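Local coordinates for protein putative arylalkylamine N-Acetyltransferase 7 (Aedes aegypti, PDB 4FD7) that probably acts as an N-acetyltransferase of the GNAT family, which would transfer the acetyl group of acetyl-CoA to the nitrogen of an arylalkylamine or similar amine, at residues M86-F91 with I173-A178; I129-H134 with F206-G211; E167-R172 with Q194-R199. All coordinates share one frame; numbering follows the deposited sequence.

Contact 1 of 3, residues M86-F91 with I173-A178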
loop_
_atom_site.group_PDB
_atom_site.type_symbol
_atom_site.label_atom_id
_atom_site.label_comp_id
_atom_site.label_asym_id
_atom_site.label_seq_id
_atom_site.Cartn_x
_atom_site.Cartn_y
_atom_site.Cartn_z
ATOM N N MET A 86 -9.080 6.244 -5.258
ATOM C CA MET A 86 -7.853 6.805 -4.728
ATOM C C MET A 86 -6.664 5.925 -5.063
ATOM O O MET A 86 -5.529 6.304 -4.788
ATOM C CB MET A 86 -7.956 7.027 -3.207
ATOM C CG MET A 86 -8.961 8.129 -2.802
ATOM S SD MET A 86 -8.467 9.801 -3.306
ATOM C CE MET A 86 -7.056 10.073 -2.241
ATOM N N SER A 87 -6.902 4.767 -5.669
ATOM C CA SER A 87 -5.800 3.835 -5.902
ATOM C C SER A 87 -4.913 4.227 -7.082
ATOM O O SER A 87 -5.384 4.793 -8.069
ATOM C CB SER A 87 -6.291 2.390 -6.018
ATOM O OG SER A 87 -6.901 1.993 -4.798
ATOM N N LEU A 88 -3.624 3.916 -6.964
ATOM C CA LEU A 88 -2.647 4.403 -7.934
ATOM C C LEU A 88 -2.009 3.289 -8.768
ATOM O O LEU A 88 -1.778 2.196 -8.266
ATOM C CB LEU A 88 -1.580 5.214 -7.209
ATOM C CG LEU A 88 -2.091 6.517 -6.580
ATOM C CD1 LEU A 88 -0.995 7.193 -5.775
ATOM C CD2 LEU A 88 -2.595 7.441 -7.684
ATOM N N VAL A 89 -1.722 3.571 -10.043
ATOM C CA VAL A 89 -1.172 2.547 -10.929
ATOM C C VAL A 89 -0.013 3.126 -11.733
ATOM O O VAL A 89 -0.025 4.314 -12.074
ATOM C CB VAL A 89 -2.256 1.965 -11.882
ATOM C CG1 VAL A 89 -2.835 3.037 -12.835
ATOM C CG2 VAL A 89 -1.700 0.803 -12.706
ATOM N N CYS A 90 0.989 2.296 -12.015
ATOM C CA CYS A 90 2.142 2.725 -12.805
ATOM C C CYS A 90 2.123 2.052 -14.173
ATOM O O CYS A 90 1.921 0.832 -14.287
ATOM C CB CYS A 90 3.460 2.383 -12.077
ATOM S SG CYS A 90 5.003 2.844 -12.939
ATOM N N PHE A 91 2.322 2.858 -15.212
ATOM C CA PHE A 91 2.460 2.322 -16.573
ATOM C C PHE A 91 3.765 2.799 -17.172
ATOM O O PHE A 91 4.233 3.886 -16.860
ATOM C CB PHE A 91 1.326 2.803 -17.492
ATOM C CG PHE A 91 -0.043 2.321 -17.098
ATOM C CD1 PHE A 91 -0.364 0.968 -17.125
ATOM C CD2 PHE A 91 -1.027 3.233 -16.725
ATOM C CE1 PHE A 91 -1.656 0.530 -16.776
ATOM C CE2 PHE A 91 -2.312 2.806 -16.368
ATOM C CZ PHE A 91 -2.627 1.456 -16.395
ATOM N N ILE A 173 1.978 12.586 -3.031
ATOM C CA ILE A 173 2.135 13.999 -2.726
ATOM C C ILE A 173 1.183 14.867 -3.565
ATOM O O ILE A 173 0.373 15.611 -2.994
ATOM C CB ILE A 173 3.619 14.455 -2.827
ATOM C CG1 ILE A 173 4.461 13.771 -1.747
ATOM C CG2 ILE A 173 3.714 15.941 -2.695
ATOM C CD1 ILE A 173 5.947 13.994 -1.902
ATOM N N PRO A 174 1.256 14.785 -4.913
ATOM C CA PRO A 174 0.263 15.595 -5.633
ATOM C C PRO A 174 -1.176 15.094 -5.455
ATOM O O PRO A 174 -2.086 15.921 -5.437
ATOM C CB PRO A 174 0.706 15.493 -7.107
ATOM C CG PRO A 174 1.580 14.289 -7.170
ATOM C CD PRO A 174 2.217 14.134 -5.827
ATOM N N LEU A 175 -1.382 13.788 -5.313
ATOM C CA LEU A 175 -2.739 13.262 -5.112
ATOM C C LEU A 175 -3.372 13.850 -3.849
ATOM O O LEU A 175 -4.526 14.281 -3.879
ATOM C CB LEU A 175 -2.739 11.727 -5.030
ATOM C CG LEU A 175 -4.060 11.042 -4.649
ATOM C CD1 LEU A 175 -5.187 11.344 -5.651
ATOM C CD2 LEU A 175 -3.877 9.537 -4.494
ATOM N N CYS A 176 -2.614 13.895 -2.756
ATOM C CA CYS A 176 -3.140 14.434 -1.500
ATOM C C CYS A 176 -3.405 15.924 -1.617
ATOM O O CYS A 176 -4.373 16.435 -1.070
ATOM C CB CYS A 176 -2.181 14.198 -0.339
ATOM S SG CYS A 176 -2.153 12.517 0.276
ATOM N N ARG A 177 -2.526 16.629 -2.314
ATOM C CA ARG A 177 -2.710 18.064 -2.448
ATOM C C ARG A 177 -3.995 18.325 -3.204
ATOM O O ARG A 177 -4.731 19.270 -2.901
ATOM C CB ARG A 177 -1.522 18.704 -3.178
ATOM C CG ARG A 177 -0.231 18.699 -2.372
ATOM C CD ARG A 177 0.750 19.771 -2.863
ATOM N NE ARG A 177 2.069 19.607 -2.260
ATOM C CZ ARG A 177 3.215 19.664 -2.925
ATOM N NH1 ARG A 177 3.217 19.893 -4.234
ATOM N NH2 ARG A 177 4.368 19.501 -2.281
ATOM N N ALA A 178 -4.258 17.482 -4.194
ATOM C CA ALA A 178 -5.423 17.649 -5.051
ATOM C C ALA A 178 -6.748 17.398 -4.327
ATOM O O ALA A 178 -7.715 18.122 -4.536
ATOM C CB ALA A 178 -5.311 16.775 -6.295
#
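M86 and L88 meet L175 in a small, buried contact, apolar in its side chains, that lays helix 172-179 over the beginning of strand 88-92, the middle strand of the five-stranded antiparallel sheet. L175 is the one residue of the helix that reaches across, and its CD2 methyl does most of the touching. With CG anti to the backbone N (chi1 173°), the isobutyl group is carried down toward the sheet. There L88 comes up to meet it tip to tip, L88 CD1 lying 3.9 Å from L175 CD2. M86 arrives differently. Its side chain does not start out toward the helix, but bends at chi2 (-67°) and chi3 (-69°) bring the terminal methyl round until M86 CE sits 3.9 Å from L175 CD2, with CG and CD1 of L175 scarcely farther off. The same CD2 also sits against a backbone carbonyl, 3.6 Å from M86 O. W15 of the edge strand 14-21 touches both leucines, while W3 packs on M86. S87 OG takes the backbone N-H of L104, and backbone bonds from L88 to N102 hold the strand in the sheet. No hydrogen bond joins residues 86-91 to 173-178, and M86 O is buried here without a partner in the model: the union rests on methyl packing, at the cost of covering a carbonyl with a hydrocarbon group.

Contact 2 of 3, residues I129-H134 with F206-G211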
loop_
_atom_site.group_PDB
_atom_site.type_symbol
_atom_site.label_atom_id
_atom_site.label_comp_id
_atom_site.label_asym_id
_atom_site.label_seq_id
_atom_site.Cartn_x
_atom_site.Cartn_y
_atom_site.Cartn_z
ATOM N N ILE A 129 -1.562 -5.199 11.506
ATOM C CA ILE A 129 -1.428 -3.850 10.969
ATOM C C ILE A 129 -2.239 -2.887 11.825
ATOM O O ILE A 129 -1.787 -1.795 12.144
ATOM C CB ILE A 129 -1.917 -3.769 9.509
ATOM C CG1 ILE A 129 -0.997 -4.578 8.596
ATOM C CG2 ILE A 129 -1.980 -2.322 9.045
ATOM C CD1 ILE A 129 -1.720 -5.170 7.396
ATOM N N GLU A 130 -3.445 -3.282 12.198
ATOM C CA GLU A 130 -4.292 -2.378 12.974
ATOM C C GLU A 130 -3.691 -2.045 14.342
ATOM O O GLU A 130 -3.800 -0.906 14.795
ATOM C CB GLU A 130 -5.723 -2.920 13.109
ATOM C CG GLU A 130 -6.683 -1.923 13.741
ATOM C CD GLU A 130 -6.514 -0.508 13.198
ATOM O OE1 GLU A 130 -6.613 -0.306 11.968
ATOM O OE2 GLU A 130 -6.298 0.423 14.014
ATOM N N TYR A 131 -3.079 -3.040 14.994
ATOM C CA TYR A 131 -2.367 -2.803 16.245
ATOM C C TYR A 131 -1.242 -1.774 16.019
ATOM O O TYR A 131 -1.081 -0.792 16.777
ATOM C CB TYR A 131 -1.790 -4.111 16.814
ATOM C CG TYR A 131 -0.891 -3.872 18.006
ATOM C CD1 TYR A 131 -1.428 -3.703 19.275
ATOM C CD2 TYR A 131 0.493 -3.779 17.856
ATOM C CE1 TYR A 131 -0.603 -3.460 20.375
ATOM C CE2 TYR A 131 1.316 -3.535 18.932
ATOM C CZ TYR A 131 0.765 -3.374 20.191
ATOM O OH TYR A 131 1.597 -3.139 21.266
ATOM N N VAL A 132 -0.469 -1.994 14.965
ATOM C CA VAL A 132 0.653 -1.099 14.685
ATOM C C VAL A 132 0.171 0.333 14.398
ATOM O O VAL A 132 0.780 1.331 14.838
ATOM C CB VAL A 132 1.472 -1.649 13.529
ATOM C CG1 VAL A 132 2.546 -0.667 13.096
ATOM C CG2 VAL A 132 2.103 -2.986 13.949
ATOM N N SER A 133 -0.942 0.421 13.675
ATOM C CA SER A 133 -1.562 1.703 13.335
ATOM C C SER A 133 -2.031 2.412 14.592
ATOM O O SER A 133 -1.921 3.638 14.709
ATOM C CB SER A 133 -2.769 1.474 12.426
ATOM O OG SER A 133 -3.391 2.707 12.085
ATOM N N HIS A 134 -2.587 1.643 15.520
ATOM C CA HIS A 134 -3.128 2.246 16.732
ATOM C C HIS A 134 -1.988 2.781 17.603
ATOM O O HIS A 134 -2.087 3.895 18.139
ATOM C CB HIS A 134 -4.033 1.269 17.479
ATOM C CG HIS A 134 -4.836 1.904 18.570
ATOM N ND1 HIS A 134 -4.463 1.851 19.897
ATOM C CD2 HIS A 134 -5.983 2.625 18.532
ATOM C CE1 HIS A 134 -5.344 2.508 20.629
ATOM N NE2 HIS A 134 -6.276 2.987 19.826
ATOM N N PHE A 206 6.242 4.398 14.292
ATOM C CA PHE A 206 6.300 3.313 15.260
ATOM C C PHE A 206 6.967 2.139 14.605
ATOM O O PHE A 206 6.738 1.875 13.428
ATOM C CB PHE A 206 4.889 2.937 15.720
ATOM C CG PHE A 206 4.857 1.878 16.792
ATOM C CD1 PHE A 206 5.172 2.192 18.098
ATOM C CD2 PHE A 206 4.520 0.569 16.490
ATOM C CE1 PHE A 206 5.143 1.214 19.094
ATOM C CE2 PHE A 206 4.487 -0.404 17.476
ATOM C CZ PHE A 206 4.801 -0.078 18.784
ATOM N N THR A 207 7.809 1.440 15.356
ATOM C CA THR A 207 8.476 0.294 14.779
ATOM C C THR A 207 8.495 -0.855 15.773
ATOM O O THR A 207 8.625 -0.643 16.990
ATOM C CB THR A 207 9.889 0.658 14.245
ATOM O OG1 THR A 207 10.473 -0.496 13.631
ATOM C CG2 THR A 207 10.789 1.151 15.358
ATOM N N ILE A 208 8.336 -2.072 15.254
ATOM C CA ILE A 208 8.250 -3.232 16.138
ATOM C C ILE A 208 8.518 -4.507 15.334
ATOM O O ILE A 208 8.051 -4.619 14.214
ATOM C CB ILE A 208 6.864 -3.287 16.854
ATOM C CG1 ILE A 208 6.849 -4.397 17.918
ATOM C CG2 ILE A 208 5.703 -3.434 15.849
ATOM C CD1 ILE A 208 5.498 -4.596 18.616
ATOM N N THR A 209 9.286 -5.453 15.870
ATOM C CA THR A 209 9.580 -6.658 15.094
ATOM C C THR A 209 8.383 -7.599 15.096
ATOM O O THR A 209 7.502 -7.494 15.946
ATOM C CB THR A 209 10.814 -7.437 15.612
ATOM O OG1 THR A 209 10.596 -7.851 16.968
ATOM C CG2 THR A 209 12.068 -6.581 15.537
ATOM N N TYR A 210 8.345 -8.506 14.129
ATOM C CA TYR A 210 7.327 -9.546 14.136
ATOM C C TYR A 210 7.480 -10.479 15.352
ATOM O O TYR A 210 6.480 -10.946 15.917
ATOM C CB TYR A 210 7.308 -10.280 12.796
ATOM C CG TYR A 210 6.897 -9.340 11.674
ATOM C CD1 TYR A 210 5.577 -8.935 11.529
ATOM C CD2 TYR A 210 7.841 -8.816 10.797
ATOM C CE1 TYR A 210 5.199 -8.051 10.515
ATOM C CE2 TYR A 210 7.477 -7.945 9.791
ATOM C CZ TYR A 210 6.156 -7.569 9.652
ATOM O OH TYR A 210 5.802 -6.694 8.652
ATOM N N GLY A 211 8.721 -10.716 15.777
ATOM C CA GLY A 211 8.952 -11.425 17.029
ATOM C C GLY A 211 8.251 -10.770 18.214
ATOM O O GLY A 211 7.553 -11.427 19.021
#
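V132 reaches F206 and I208 with its two methyls, one to each. CG1, anti to the backbone N (chi1 173°), comes up to the edge of the phenyl ring near its plane, 4.1 Å from F206 CD2; V132 CG2 lies an equal 4.1 Å from I208 CG2. One residue earlier on the helix, Y131 swings its ring toward the strand and presents its own edge, with Y131 CE2 4.3 Å from I208 CD1. Across this contact each ring thus meets an aliphatic methyl at its edge, near the ring plane. In the next shell, L213 of helix 210-216 touches Y131, V132 and I208, while F220 and V216 also pack on Y131. The strand itself is fixed by backbone bonds from F206 to Y232 and from I208 to C230, and T209 caps the following helix through OG1 to the backbone N of E212. A weak hydrogen bond from S133 OG to Y232 OH adds a polar tie between helix 120-136 and the adjacent strand. Helix 129-134 and strand 206-209 run roughly antiparallel, at 141°, with their axes 9.0 Å apart. Between 129-134 and 206-211 the contact is apolar packing, and the distances, all above 4 Å, imply a moderate fit without directional bonds.

Contact 3 of 3, residues E167-R172 with Q194-R199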
loop_
_atom_site.group_PDB
_atom_site.type_symbol
_atom_site.label_atom_id
_atom_site.label_comp_id
_atom_site.label_asym_id
_atom_site.label_seq_id
_atom_site.Cartn_x
_atom_site.Cartn_y
_atom_site.Cartn_z
ATOM N N GLU A 167 8.732 5.725 -6.615
ATOM C CA GLU A 167 7.975 6.712 -7.391
ATOM C C GLU A 167 6.448 6.605 -7.254
ATOM O O GLU A 167 5.737 7.633 -7.295
ATOM C CB GLU A 167 8.418 6.710 -8.864
ATOM C CG GLU A 167 9.915 6.964 -9.081
ATOM C CD GLU A 167 10.459 8.189 -8.337
ATOM O OE1 GLU A 167 9.799 9.246 -8.295
ATOM O OE2 GLU A 167 11.575 8.105 -7.787
ATOM N N ILE A 168 5.946 5.383 -7.060
ATOM C CA ILE A 168 4.513 5.195 -6.851
ATOM C C ILE A 168 4.121 5.849 -5.517
ATOM O O ILE A 168 3.081 6.508 -5.422
ATOM C CB ILE A 168 4.109 3.695 -6.865
ATOM C CG1 ILE A 168 4.101 3.180 -8.297
ATOM C CG2 ILE A 168 2.755 3.482 -6.236
ATOM C CD1 ILE A 168 4.071 1.681 -8.397
ATOM N N LEU A 169 4.957 5.677 -4.493
ATOM C CA LEU A 169 4.714 6.386 -3.237
ATOM C C LEU A 169 4.846 7.893 -3.393
ATOM O O LEU A 169 4.159 8.652 -2.717
ATOM C CB LEU A 169 5.689 5.948 -2.158
ATOM C CG LEU A 169 5.555 4.509 -1.674
ATOM C CD1 LEU A 169 6.696 4.183 -0.761
ATOM C CD2 LEU A 169 4.215 4.320 -0.955
ATOM N N ARG A 170 5.774 8.337 -4.235
ATOM C CA ARG A 170 6.006 9.763 -4.349
ATOM C C ARG A 170 4.774 10.424 -4.940
ATOM O O ARG A 170 4.448 11.573 -4.607
ATOM C CB ARG A 170 7.267 10.085 -5.182
ATOM C CG ARG A 170 7.766 11.504 -4.922
ATOM C CD ARG A 170 8.813 11.936 -5.953
ATOM N NE ARG A 170 9.899 10.965 -6.024
ATOM C CZ ARG A 170 10.938 10.946 -5.190
ATOM N NH1 ARG A 170 11.031 11.850 -4.221
ATOM N NH2 ARG A 170 11.883 10.025 -5.327
ATOM N N ALA A 171 4.071 9.688 -5.797
ATOM C CA ALA A 171 2.802 10.183 -6.363
ATOM C C ALA A 171 1.699 10.540 -5.348
ATOM O O ALA A 171 0.698 11.160 -5.713
ATOM C CB ALA A 171 2.261 9.205 -7.399
ATOM N N ARG A 172 1.867 10.150 -4.093
ATOM C CA ARG A 172 0.867 10.452 -3.073
ATOM C C ARG A 172 0.842 11.945 -2.780
ATOM O O ARG A 172 -0.181 12.509 -2.355
ATOM C CB ARG A 172 1.164 9.664 -1.798
ATOM C CG ARG A 172 0.761 8.196 -1.892
ATOM C CD ARG A 172 0.988 7.501 -0.558
ATOM N NE ARG A 172 0.959 6.046 -0.709
ATOM C CZ ARG A 172 1.013 5.196 0.311
ATOM N NH1 ARG A 172 1.077 5.649 1.562
ATOM N NH2 ARG A 172 0.988 3.894 0.078
ATOM N N GLN A 194 10.050 -0.124 3.187
ATOM C CA GLN A 194 10.491 0.876 4.162
ATOM C C GLN A 194 11.557 1.809 3.580
ATOM O O GLN A 194 11.520 3.021 3.805
ATOM C CB GLN A 194 10.986 0.198 5.446
ATOM C CG GLN A 194 9.847 -0.467 6.257
ATOM C CD GLN A 194 10.329 -1.596 7.149
ATOM O OE1 GLN A 194 11.537 -1.773 7.359
ATOM N NE2 GLN A 194 9.377 -2.376 7.680
ATOM N N THR A 195 12.494 1.238 2.821
ATOM C CA THR A 195 13.523 2.019 2.129
ATOM C C THR A 195 12.904 3.032 1.158
ATOM O O THR A 195 13.309 4.201 1.106
ATOM C CB THR A 195 14.495 1.080 1.371
ATOM O OG1 THR A 195 15.202 0.265 2.318
ATOM C CG2 THR A 195 15.496 1.876 0.532
ATOM N N ALA A 196 11.911 2.565 0.409
ATOM C CA ALA A 196 11.212 3.370 -0.590
ATOM C C ALA A 196 10.491 4.528 0.087
ATOM O O ALA A 196 10.594 5.699 -0.328
ATOM C CB ALA A 196 10.234 2.502 -1.331
ATOM N N ALA A 197 9.782 4.198 1.163
ATOM C CA ALA A 197 9.044 5.219 1.894
ATOM C C ALA A 197 10.013 6.247 2.468
ATOM O O ALA A 197 9.741 7.449 2.457
ATOM C CB ALA A 197 8.193 4.580 2.991
ATOM N N THR A 198 11.160 5.778 2.952
ATOM C CA THR A 198 12.161 6.686 3.507
ATOM C C THR A 198 12.654 7.649 2.435
ATOM O O THR A 198 12.694 8.865 2.648
ATOM C CB THR A 198 13.336 5.915 4.132
ATOM O OG1 THR A 198 12.897 5.306 5.359
ATOM C CG2 THR A 198 14.522 6.850 4.416
ATOM N N ARG A 199 12.980 7.108 1.268
ATOM C CA ARG A 199 13.455 7.935 0.164
ATOM C C ARG A 199 12.439 9.000 -0.287
ATOM O O ARG A 199 12.826 10.095 -0.724
ATOM C CB ARG A 199 13.966 7.045 -0.982
ATOM C CG ARG A 199 15.191 6.220 -0.548
ATOM C CD ARG A 199 15.771 5.331 -1.649
ATOM N NE ARG A 199 17.109 4.836 -1.306
ATOM C CZ ARG A 199 18.227 5.532 -1.511
ATOM N NH1 ARG A 199 18.157 6.747 -2.049
ATOM N NH2 ARG A 199 19.410 5.024 -1.184
HETATM O O HOH W 1 13.874 11.634 -3.081
#
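L169 presses one methyl against the backbone of helix 191-200 at A196 and A197, and this is the tight half of the contact. L169 CD1 rests on the backbone at A197 N, 3.6 Å away, with both alanine methyls beside it, 4.0 Å to A196 CB and 4.1 Å to A197 CB. Such small side chains let a leucine reach the helix backbone itself. The second branch of L169 is used too: CD2 lies 3.3 Å above one face of the R172 guanidinium, toward its rim. NH1 and NH2 of R172 are in turn hydrogen-bonded to N102, S184 and T186, while L169 CD2 covers part of that one face of the buried cation.

The other half is polar and bridged by solvent. R170 does not touch helix 191-200 through a direct bond; a water accepts from R170 NH1 at 3.1 Å and donates to R199 O at 3.0 Å. The guanidinium is kept in position from its own helix, one turn back, where E167 takes it in a side-on salt bridge: R170 NE to E167 OE1 is 2.8 Å and nearly straight (169°), and R170 NH2 to E167 OE2 is longer, 3.1 Å, but as straight (172°). H16 NE2 adds a second bond to OE1, which steadies the acid that steadies the arginine. Both helices belong to the GNAT core. In this family the helix corresponding to 164-170 follows the turn that binds the acetyl-CoA pyrophosphate, consistent with the same role here, and helix 191-200 follows strand 183-188 in the next beta-alpha unit.

Overall arrangement
Contacts 1 and 3 form one continuous region. Their centres are about 12 Å apart, and they touch directly where C90 CB of the central strand meets I168 CD1 at 3.8 Å; helices 164-170 and 172-179 are consecutive. Contact 2 lies on the opposite side of the chain's centre from contact 1, about 25 Å from it and about 19 Å from contact 3 between centres, with nearest atoms about 6 Å from the latter. Helix 191-200 leads into strand 203-209. Contact 3 is nested inside the loop that contact 2 closes. In GNAT enzymes acetyl-CoA binds in the cleft where the strands equivalent to 146-155 and 183-188 splay apart; contact 3 probably lies closest to that cleft.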